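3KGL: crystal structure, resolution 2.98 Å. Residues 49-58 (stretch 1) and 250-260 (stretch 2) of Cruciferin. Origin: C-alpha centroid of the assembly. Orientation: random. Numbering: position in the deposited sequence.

Stretch 1, residues 49-58: IIESKGLYLP
Stretch 2 (250-260) GNIIRVQGPFS

Strand 54-58 of the first stretch pairs antiparallel with the short strand 252-254 of the second, their axes approaching to 4.5 Å and their N-to-C directions 140° apart. Most residues here lie in the extended region, from Leu 55 at phi/psi -112/125 to Arg 254 at -79/120. Before its strand, the first stretch passes through a type II turn from Glu 51 to Gly 54. Lys 53 takes the left-handed conformation 70/9, and a weak hydrogen bond joins Gly 54 N to Glu 51 O at 3.4 Å. Gly 54 suits the crowded exit from this turn, since a CB would lie 2.8 Å from Glu 51 O.

The register sets Gly 54 against Arg 254 (CA to CA 5.0 Å), Leu 55 against Ile 253 (CA to CA 5.2 Å) and Tyr 56 against Ile 252 (CA to CA 4.3 Å). Leu 55 and Ile 253 form the hydrogen-bonded pair: Leu 55 N donates to Ile 253 O at 2.9 Å, and Ile 253 N to Leu 55 O at 2.7 Å. The ladder extends beyond the short strand through Val 255 N to Lys 53 O at 2.9 Å and Leu 57 N to Asn 251 O at 3.0 Å. Around the central pair, CA-H...O contacts run from Gly 54 CA to Ile 253 O (3.4 Å) and from Ile 252 CA to Leu 55 O (3.1 Å).

Side chains alternate between faces. Leu 55 (chi1 t, chi2 p) shares one with Ile 253 (p, t). Its CB lies 3.3 Å from Val 255 CG2 and 4.1 Å from Ile 253 CG1, while its CD2 reaches Phe 259 CE1 at 4.3 Å. Leu 57 (m, t) adds CD1 at 4.1 Å from Ile 253 CG2. Branched aliphatic residues suit this buried patch because they fill space without leaving polar groups unpaired.

On the other face, Ile 252 (chi1 -32°, chi2 t) places CD1 near the ring plane of Tyr 56, 3.9 Å from its CD1, and CG2 3.7 Å from Ile 50 CG2. Tyr 56 (chi1 t, chi2 97°) turns the edge of its ring to Ile 252; its C-H groups make an apolar contact there, while its hydroxyl hydrogen-bonds elsewhere in the structure.

At the more exposed turn, Arg 254 (chi1 t) returns its guanidinium to the first stretch, where NH2 makes a weak hydrogen bond to Ser 52 O at 3.5 Å. Lys 53 NZ lies 3.5 Å from Arg 254 NE; these like charges repel, and the closest contact of the pair is Lys 53 NZ to Arg 254 CD at 3.2 Å, against the aliphatic part of the arginine. Together the stretches bury 736 Å².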

# COMPACT_ATOMS: atom_id res chain seq x y z
N ILE A 49 -11.90 -23.73 17.23
CA ILE A 49 -12.16 -24.47 18.47
C ILE A 49 -11.91 -25.96 18.33
O ILE A 49 -12.79 -26.69 17.87
CB ILE A 49 -13.58 -24.32 18.98
CG1 ILE A 49 -14.08 -22.89 18.80
CG2 ILE A 49 -13.60 -24.71 20.41
CD1 ILE A 49 -15.24 -22.53 19.69
N ILE A 50 -10.72 -26.40 18.75
CA ILE A 50 -10.26 -27.76 18.47
C ILE A 50 -10.45 -28.73 19.64
O ILE A 50 -9.96 -28.49 20.75
CB ILE A 50 -8.80 -27.78 17.99
CG1 ILE A 50 -8.59 -26.72 16.91
CG2 ILE A 50 -8.46 -29.15 17.44
CD1 ILE A 50 -7.16 -26.27 16.79
N GLU A 51 -11.15 -29.83 19.37
CA GLU A 51 -11.49 -30.81 20.40
C GLU A 51 -10.29 -31.68 20.73
O GLU A 51 -9.18 -31.39 20.28
CB GLU A 51 -12.67 -31.68 19.97
CG GLU A 51 -14.02 -30.98 20.03
CD GLU A 51 -14.32 -30.40 21.41
OE1 GLU A 51 -13.53 -30.65 22.36
OE2 GLU A 51 -15.36 -29.71 21.55
N SER A 52 -10.49 -32.74 21.49
CA SER A 52 -9.36 -33.58 21.87
C SER A 52 -9.08 -34.64 20.81
O SER A 52 -10.01 -35.17 20.20
CB SER A 52 -9.58 -34.20 23.24
OG SER A 52 -8.38 -34.14 23.98
N LYS A 53 -7.79 -34.94 20.62
CA LYS A 53 -7.33 -35.82 19.55
C LYS A 53 -7.53 -35.11 18.21
O LYS A 53 -7.40 -35.71 17.14
CB LYS A 53 -8.12 -37.14 19.54
CG LYS A 53 -7.83 -38.11 20.67
CD LYS A 53 -9.09 -38.93 21.02
CE LYS A 53 -9.83 -39.43 19.76
NZ LYS A 53 -11.17 -40.06 20.06
N GLY A 54 -7.87 -33.83 18.30
CA GLY A 54 -8.30 -33.06 17.14
C GLY A 54 -7.17 -32.38 16.41
O GLY A 54 -6.37 -31.66 16.99
N LEU A 55 -7.12 -32.63 15.11
CA LEU A 55 -6.10 -32.03 14.26
C LEU A 55 -6.75 -31.04 13.31
O LEU A 55 -7.69 -31.39 12.60
CB LEU A 55 -5.37 -33.12 13.47
CG LEU A 55 -4.51 -32.62 12.30
CD1 LEU A 55 -3.48 -31.62 12.80
CD2 LEU A 55 -3.85 -33.78 11.58
N TYR A 56 -6.25 -29.80 13.32
CA TYR A 56 -6.61 -28.81 12.32
C TYR A 56 -5.59 -28.89 11.17
O TYR A 56 -4.41 -28.62 11.38
CB TYR A 56 -6.63 -27.40 12.91
CG TYR A 56 -6.85 -26.32 11.87
CD1 TYR A 56 -8.11 -25.80 11.64
CD2 TYR A 56 -5.79 -25.84 11.11
CE1 TYR A 56 -8.31 -24.83 10.67
CE2 TYR A 56 -5.99 -24.87 10.15
CZ TYR A 56 -7.25 -24.36 9.94
OH TYR A 56 -7.45 -23.39 8.98
N LEU A 57 -6.06 -29.25 9.98
CA LEU A 57 -5.18 -29.65 8.87
C LEU A 57 -4.58 -28.45 8.17
O LEU A 57 -5.21 -27.40 8.09
CB LEU A 57 -5.95 -30.53 7.89
CG LEU A 57 -6.33 -31.92 8.42
CD1 LEU A 57 -7.31 -32.61 7.51
CD2 LEU A 57 -5.09 -32.77 8.57
N PRO A 58 -3.35 -28.62 7.65
CA PRO A 58 -2.52 -27.57 7.05
C PRO A 58 -3.27 -26.67 6.07
O PRO A 58 -3.83 -27.13 5.07
CB PRO A 58 -1.45 -28.37 6.29
CG PRO A 58 -1.34 -29.61 7.02
CD PRO A 58 -2.73 -29.94 7.52
N GLY A 250 -14.53 -32.35 7.24
CA GLY A 250 -14.18 -30.95 7.32
C GLY A 250 -12.69 -30.83 7.55
O GLY A 250 -11.91 -31.73 7.23
N ASN A 251 -12.27 -29.72 8.14
CA ASN A 251 -10.86 -29.43 8.22
C ASN A 251 -10.22 -29.68 9.59
O ASN A 251 -9.01 -29.62 9.71
CB ASN A 251 -10.61 -28.00 7.77
CG ASN A 251 -9.16 -27.73 7.51
OD1 ASN A 251 -8.47 -27.13 8.34
ND2 ASN A 251 -8.68 -28.21 6.38
N ILE A 252 -11.04 -29.94 10.60
CA ILE A 252 -10.56 -30.37 11.92
C ILE A 252 -10.98 -31.83 12.15
O ILE A 252 -12.15 -32.12 12.35
CB ILE A 252 -11.13 -29.49 13.04
CG1 ILE A 252 -11.35 -28.06 12.54
CG2 ILE A 252 -10.24 -29.52 14.27
CD1 ILE A 252 -11.24 -26.99 13.62
N ILE A 253 -10.02 -32.75 12.12
CA ILE A 253 -10.36 -34.18 12.13
C ILE A 253 -9.96 -34.94 13.40
O ILE A 253 -9.09 -34.52 14.16
CB ILE A 253 -9.71 -34.91 10.94
CG1 ILE A 253 -8.18 -34.79 11.01
CG2 ILE A 253 -10.28 -34.39 9.62
CD1 ILE A 253 -7.43 -35.75 10.09
N ARG A 254 -10.60 -36.08 13.61
CA ARG A 254 -10.22 -36.96 14.70
C ARG A 254 -8.99 -37.75 14.28
O ARG A 254 -9.00 -38.47 13.27
CB ARG A 254 -11.38 -37.88 15.13
CG ARG A 254 -11.11 -38.67 16.41
CD ARG A 254 -12.27 -38.62 17.41
NE ARG A 254 -12.29 -37.37 18.18
CZ ARG A 254 -13.29 -36.49 18.19
NH1 ARG A 254 -14.40 -36.73 17.48
NH2 ARG A 254 -13.21 -35.39 18.92
N VAL A 255 -7.92 -37.59 15.05
CA VAL A 255 -6.71 -38.33 14.75
C VAL A 255 -6.78 -39.67 15.44
O VAL A 255 -6.71 -39.75 16.67
CB VAL A 255 -5.44 -37.58 15.17
CG1 VAL A 255 -4.24 -38.49 15.06
CG2 VAL A 255 -5.24 -36.36 14.30
N GLN A 256 -6.94 -40.72 14.64
CA GLN A 256 -6.83 -42.07 15.15
C GLN A 256 -5.35 -42.43 15.24
O GLN A 256 -4.60 -42.29 14.27
CB GLN A 256 -7.56 -43.07 14.24
CG GLN A 256 -8.71 -42.48 13.42
CD GLN A 256 -9.97 -42.20 14.23
OE1 GLN A 256 -10.97 -41.70 13.70
NE2 GLN A 256 -9.94 -42.52 15.53
N GLY A 257 -4.92 -42.87 16.42
CA GLY A 257 -3.63 -43.51 16.53
C GLY A 257 -2.42 -42.70 16.95
O GLY A 257 -2.55 -41.60 17.50
N PRO A 258 -1.23 -43.25 16.68
CA PRO A 258 0.07 -42.82 17.22
C PRO A 258 0.59 -41.56 16.59
O PRO A 258 1.52 -41.62 15.78
CB PRO A 258 0.99 -43.99 16.87
CG PRO A 258 0.38 -44.60 15.64
CD PRO A 258 -1.10 -44.36 15.72
N PHE A 259 0.02 -40.43 16.98
CA PHE A 259 0.51 -39.12 16.56
C PHE A 259 1.87 -38.81 17.22
O PHE A 259 2.09 -37.71 17.74
CB PHE A 259 -0.52 -38.03 16.88
CG PHE A 259 -0.41 -36.79 16.03
CD1 PHE A 259 -0.96 -36.76 14.76
CD2 PHE A 259 0.20 -35.64 16.51
CE1 PHE A 259 -0.87 -35.63 13.98
CE2 PHE A 259 0.29 -34.51 15.73
CZ PHE A 259 -0.25 -34.50 14.47
N SER A 260 2.77 -39.79 17.21
CA SER A 260 4.14 -39.62 17.67
C SER A 260 4.92 -38.70 16.72
O SER A 260 5.62 -39.17 15.82
CB SER A 260 4.82 -40.99 17.80
OG SER A 260 4.27 -41.93 16.89